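Local coordinates for pesticidal crystal protein Cry2Aa (Bacillus thuringiensis serovar kurstaki, PDB 1I5P) that kills dipteran and lepidopteran larvae by binding to their midgut epithelial cells and promoting colloid-osmotic lysis, at residues Ser309-Thr314 with Ala338-Ser343; His358-Ser363 with Cys406-Ala411. One frame throughout, in Å; residues are numbered along the deposited sequence.

Contact 1. Residues Ser309-Thr314 with Ala338-Ser343; sequences SGISGT and ARVNYS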
loop_
_atom_site.group_PDB
_atom_site.type_symbol
_atom_site.label_atom_id
_atom_site.label_comp_id
_atom_site.label_asym_id
_atom_site.label_seq_id
_atom_site.Cartn_x
_atom_site.Cartn_y
_atom_site.Cartn_z
ATOM N N SER A 309 -17.113 9.238 2.236
ATOM C CA SER A 309 -18.529 9.077 2.526
ATOM C C SER A 309 -19.269 8.466 1.343
ATOM O O SER A 309 -20.084 7.558 1.508
ATOM C CB SER A 309 -19.147 10.434 2.863
ATOM O OG SER A 309 -20.532 10.300 3.113
ATOM N N GLY A 310 -18.980 8.972 0.149
ATOM C CA GLY A 310 -19.633 8.467 -1.043
ATOM C C GLY A 310 -19.356 9.307 -2.275
ATOM O O GLY A 310 -18.351 10.008 -2.351
ATOM N N ILE A 311 -20.248 9.236 -3.252
ATOM C CA ILE A 311 -20.083 10.011 -4.473
ATOM C C ILE A 311 -21.432 10.499 -4.964
ATOM O O ILE A 311 -22.480 9.988 -4.564
ATOM C CB ILE A 311 -19.465 9.172 -5.627
ATOM C CG1 ILE A 311 -20.444 8.065 -6.035
ATOM C CG2 ILE A 311 -18.131 8.566 -5.197
ATOM C CD1 ILE A 311 -20.108 7.401 -7.353
ATOM N N SER A 312 -21.390 11.503 -5.825
ATOM C CA SER A 312 -22.590 12.043 -6.444
ATOM C C SER A 312 -22.208 12.093 -7.914
ATOM O O SER A 312 -21.025 12.151 -8.247
ATOM C CB SER A 312 -22.907 13.453 -5.928
ATOM O OG SER A 312 -21.989 14.409 -6.429
ATOM N N GLY A 313 -23.193 12.046 -8.797
ATOM C CA GLY A 313 -22.866 12.088 -10.205
ATOM C C GLY A 313 -24.078 12.159 -11.101
ATOM O O GLY A 313 -25.219 12.165 -10.635
ATOM N N THR A 314 -23.817 12.224 -12.400
ATOM C CA THR A 314 -24.878 12.288 -13.387
ATOM C C THR A 314 -24.908 11.009 -14.204
ATOM O O THR A 314 -24.016 10.772 -15.020
ATOM C CB THR A 314 -24.668 13.457 -14.361
ATOM O OG1 THR A 314 -24.470 14.669 -13.624
ATOM C CG2 THR A 314 -25.880 13.608 -15.278
ATOM N N ALA A 338 -19.046 13.252 -12.072
ATOM C CA ALA A 338 -18.948 12.675 -10.746
ATOM C C ALA A 338 -18.102 13.507 -9.806
ATOM O O ALA A 338 -17.245 14.280 -10.231
ATOM C CB ALA A 338 -18.375 11.263 -10.840
ATOM N N ARG A 339 -18.358 13.340 -8.517
ATOM C CA ARG A 339 -17.608 14.037 -7.489
ATOM C C ARG A 339 -17.688 13.170 -6.246
ATOM O O ARG A 339 -18.754 12.666 -5.896
ATOM C CB ARG A 339 -18.198 15.427 -7.227
ATOM C CG ARG A 339 -17.448 16.242 -6.171
ATOM C CD ARG A 339 -17.747 17.730 -6.315
ATOM N NE ARG A 339 -19.184 18.002 -6.340
ATOM C CZ ARG A 339 -19.724 19.142 -6.766
ATOM N NH1 ARG A 339 -18.950 20.128 -7.204
ATOM N NH2 ARG A 339 -21.045 19.296 -6.758
ATOM N N VAL A 340 -16.541 12.986 -5.606
ATOM C CA VAL A 340 -16.435 12.171 -4.405
ATOM C C VAL A 340 -16.698 13.035 -3.172
ATOM O O VAL A 340 -16.265 14.190 -3.110
ATOM C CB VAL A 340 -15.035 11.536 -4.309
ATOM C CG1 VAL A 340 -14.926 10.680 -3.061
ATOM C CG2 VAL A 340 -14.766 10.698 -5.562
ATOM N N ASN A 341 -17.412 12.471 -2.203
ATOM C CA ASN A 341 -17.762 13.195 -0.985
ATOM C C ASN A 341 -17.107 12.616 0.263
ATOM O O ASN A 341 -16.866 11.410 0.355
ATOM C CB ASN A 341 -19.282 13.209 -0.813
ATOM C CG ASN A 341 -19.995 13.727 -2.045
ATOM O OD1 ASN A 341 -19.658 14.791 -2.569
ATOM N ND2 ASN A 341 -20.987 12.978 -2.517
ATOM N N TYR A 342 -16.832 13.488 1.230
ATOM C CA TYR A 342 -16.182 13.078 2.473
ATOM C C TYR A 342 -16.806 13.737 3.705
ATOM O O TYR A 342 -17.582 14.695 3.600
ATOM C CB TYR A 342 -14.690 13.438 2.436
ATOM C CG TYR A 342 -13.951 13.000 1.189
ATOM C CD1 TYR A 342 -14.064 13.717 -0.003
ATOM C CD2 TYR A 342 -13.127 11.872 1.204
ATOM C CE1 TYR A 342 -13.378 13.323 -1.151
ATOM C CE2 TYR A 342 -12.438 11.465 0.059
ATOM C CZ TYR A 342 -12.569 12.199 -1.116
ATOM O OH TYR A 342 -11.905 11.795 -2.254
ATOM N N SER A 343 -16.446 13.214 4.872
ATOM C CA SER A 343 -16.924 13.743 6.142
ATOM C C SER A 343 -16.432 15.176 6.261
ATOM O O SER A 343 -15.377 15.521 5.719
ATOM C CB SER A 343 -16.367 12.923 7.303
ATOM O OG SER A 343 -16.801 11.577 7.239
HETATM O O HOH W 1 -22.278 11.000 -1.238
HETATM O O HOH W 2 -20.905 16.148 -4.567
#

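Contact 2. Residues His358-Ser363 with Cys406-Ala411; sequences HNFNCS and CGAFSA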
loop_
_atom_site.group_PDB
_atom_site.type_symbol
_atom_site.label_atom_id
_atom_site.label_comp_id
_atom_site.label_asym_id
_atom_site.label_seq_id
_atom_site.Cartn_x
_atom_site.Cartn_y
_atom_site.Cartn_z
ATOM N N HIS A 358 -26.025 16.585 -10.961
ATOM C CA HIS A 358 -25.959 15.178 -10.597
ATOM C C HIS A 358 -27.342 14.685 -10.189
ATOM O O HIS A 358 -28.072 15.383 -9.489
ATOM C CB HIS A 358 -24.954 14.989 -9.463
ATOM C CG HIS A 358 -23.553 15.352 -9.844
ATOM N ND1 HIS A 358 -22.510 15.352 -8.943
ATOM C CD2 HIS A 358 -23.020 15.707 -11.037
ATOM C CE1 HIS A 358 -21.394 15.691 -9.565
ATOM N NE2 HIS A 358 -21.677 15.912 -10.837
ATOM N N ASN A 359 -27.703 13.486 -10.634
ATOM C CA ASN A 359 -29.015 12.926 -10.329
ATOM C C ASN A 359 -28.989 11.721 -9.404
ATOM O O ASN A 359 -29.951 10.957 -9.350
ATOM C CB ASN A 359 -29.746 12.552 -11.624
ATOM C CG ASN A 359 -28.870 11.772 -12.589
ATOM O OD1 ASN A 359 -27.770 11.345 -12.244
ATOM N ND2 ASN A 359 -29.363 11.576 -13.808
ATOM N N PHE A 360 -27.897 11.541 -8.677
ATOM C CA PHE A 360 -27.825 10.426 -7.748
ATOM C C PHE A 360 -26.662 10.582 -6.777
ATOM O O PHE A 360 -25.657 11.209 -7.103
ATOM C CB PHE A 360 -27.723 9.096 -8.514
ATOM C CG PHE A 360 -26.327 8.737 -8.944
ATOM C CD1 PHE A 360 -25.496 7.999 -8.105
ATOM C CD2 PHE A 360 -25.839 9.133 -10.183
ATOM C CE1 PHE A 360 -24.199 7.661 -8.496
ATOM C CE2 PHE A 360 -24.548 8.803 -10.581
ATOM C CZ PHE A 360 -23.727 8.064 -9.736
ATOM N N ASN A 361 -26.828 10.032 -5.572
ATOM C CA ASN A 361 -25.809 10.062 -4.518
ATOM C C ASN A 361 -25.660 8.662 -3.928
ATOM O O ASN A 361 -26.614 8.090 -3.393
ATOM C CB ASN A 361 -26.185 11.044 -3.401
ATOM C CG ASN A 361 -25.863 12.487 -3.755
ATOM O OD1 ASN A 361 -26.673 13.181 -4.370
ATOM N ND2 ASN A 361 -24.670 12.944 -3.372
ATOM N N CYS A 362 -24.440 8.138 -4.017
ATOM C CA CYS A 362 -24.082 6.801 -3.545
ATOM C C CYS A 362 -23.087 6.912 -2.388
ATOM O O CYS A 362 -21.996 7.444 -2.551
ATOM C CB CYS A 362 -23.467 6.020 -4.707
ATOM S SG CYS A 362 -22.655 4.440 -4.250
ATOM N N SER A 363 -23.479 6.469 -1.203
ATOM C CA SER A 363 -22.567 6.548 -0.071
ATOM C C SER A 363 -22.801 5.365 0.841
ATOM O O SER A 363 -23.649 4.516 0.564
ATOM C CB SER A 363 -22.794 7.841 0.716
ATOM O OG SER A 363 -24.055 7.787 1.344
ATOM N N CYS A 406 -24.229 0.430 -4.103
ATOM C CA CYS A 406 -24.785 1.555 -4.804
ATOM C C CYS A 406 -23.801 2.023 -5.894
ATOM O O CYS A 406 -22.670 1.525 -6.008
ATOM C CB CYS A 406 -25.170 2.659 -3.809
ATOM S SG CYS A 406 -23.834 3.491 -2.878
ATOM N N GLY A 407 -24.266 2.928 -6.743
ATOM C CA GLY A 407 -23.430 3.406 -7.826
ATOM C C GLY A 407 -24.277 3.841 -9.005
ATOM O O GLY A 407 -25.493 3.965 -8.885
ATOM N N ALA A 408 -23.641 4.068 -10.149
ATOM C CA ALA A 408 -24.367 4.510 -11.329
ATOM C C ALA A 408 -25.239 3.410 -11.917
ATOM O O ALA A 408 -26.426 3.619 -12.160
ATOM C CB ALA A 408 -23.392 5.026 -12.379
ATOM N N PHE A 409 -24.659 2.235 -12.138
ATOM C CA PHE A 409 -25.415 1.139 -12.725
ATOM C C PHE A 409 -25.105 -0.213 -12.110
ATOM O O PHE A 409 -24.133 -0.368 -11.373
ATOM C CB PHE A 409 -25.161 1.074 -14.231
ATOM C CG PHE A 409 -25.450 2.358 -14.951
ATOM C CD1 PHE A 409 -24.429 3.257 -15.234
ATOM C CD2 PHE A 409 -26.751 2.684 -15.314
ATOM C CE1 PHE A 409 -24.700 4.468 -15.877
ATOM C CE2 PHE A 409 -27.035 3.887 -15.953
ATOM C CZ PHE A 409 -26.005 4.782 -16.234
ATOM N N SER A 410 -25.939 -1.193 -12.444
ATOM C CA SER A 410 -25.796 -2.550 -11.942
ATOM C C SER A 410 -24.373 -3.074 -12.045
ATOM O O SER A 410 -23.653 -2.774 -12.997
ATOM C CB SER A 410 -26.737 -3.480 -12.702
ATOM O OG SER A 410 -28.084 -3.075 -12.526
ATOM N N ALA A 411 -23.980 -3.867 -11.055
ATOM C CA ALA A 411 -22.643 -4.446 -11.013
ATOM C C ALA A 411 -22.481 -5.600 -11.992
ATOM O O ALA A 411 -23.396 -6.399 -12.191
ATOM C CB ALA A 411 -22.328 -4.927 -9.605
#

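Contact 1. Residues Ser309-Thr314 with Ala338-Ser343
Ser309-Thr314 and Ala338-Tyr342 run antiparallel as neighbouring strands, the axes of these two parts 4.4 Å apart at the closest and their directions 155° apart. Gly310 with Asn341 and Ser312 with Arg339 are the hydrogen-bonded pairs, and Ile311 with Val340 and Gly313 with Ala338 the non-hydrogen-bonded ones. Asn341 N gives a short, straight bond to Gly310 O (2.6 Å), whereas Asn341 O is gripped twice, by Ser309 N at 2.9 Å and by Gly310 N at 3.2 Å. Both donors reach that oxygen from the same face of its carbonyl plane, Gly310 N standing well above the plane. On the face that carries Ile311 and Val340, the two side chains cross obliquely and meet branch to branch, Ile311 CG2 to Val340 CG2 at 4.0 Å; Leu464 of strand 462-469 packs on Ile311 and on Ala338. The face of Ser312, Arg339 and Asn341 is polar and holds ordered water. Asn341 CG lies beside its own backbone N, anti to the carbonyl carbon (chi1 -53°), and the amide reaches across to the neighbouring strand, with ND2 3.5 Å from Ile311 C. Asn341 ND2 donates to one water oxygen at 2.7 Å. A second water donates to Asn341 OD1, accepts from Arg339 NE at 3.1 Å and is hydrogen-bonded to Ser312 OG, so one molecule joins three side chains. Ser347 OG and His358 ND1 bond Asn341 OD1 and Ser312 OG, respectively, from outside the pair. The doubled pairing of Ser309 and Gly310 opposite Asn341 is a classic beta bulge, here in the long hairpin of strands 308-321 and 329-342 in the middle, beta-prism domain of the three-domain Cry toxins.

Contact 2. Residues His358-Ser363 with Cys406-Ala411
Cys362 and Cys406 are joined through their sulfurs, SG to SG at 2.0 Å, with a torsion of 81° about the S-S bond, close to the relaxed right angle of a disulfide. The two halves reach it differently: Cys362 SG is anti to its backbone N (chi1 169°), while Cys406 SG sits between its own N and carbonyl carbon (chi1 66°). Cys362 SG also lies 3.3 Å from Gly407 N. Beyond the disulfide, the Phe360 ring presents CE1 and CZ obliquely to the chain leaving strand 405-407: Phe360 CE1 is 3.9 Å from Gly407 C, and Phe360 CZ is 4.0 Å from Ala408 CB. Gly407 takes backbone angles open mainly to glycine. Further out, Phe360 and Cys362 hold main-chain hydrogen bonds to Gly313 and Ile311 of strand 308-321, while Cys406 and Ala408 pair with Phe398 and Glu396. Across the contact the link is therefore covalent and apolar, a disulfide cross-linking edges of two different beta sheets within the beta-prism domain.

Strand 308-321 ties the two contacts together: its 309-314 part pairs with 338-343 in contact 1 and with strand 360-363, half of contact 2, along its other edge. The centres of contacts 1 and 2 are about 10 Å apart. Ile311 N lies 2.6 Å from Cys362 O, a probable hydrogen bond, and the side-chain bond between Ser312 and His358 adds a second tie. The disulfide of contact 2 then carries the connection from this sheet to the four-stranded sheet that ends in strand 405-407. Contact 1 is thus backbone pairing within one sheet and contact 2 a covalent bridge between two, both inside the middle domain, their centres about 23 and 27 Å from that of the chain.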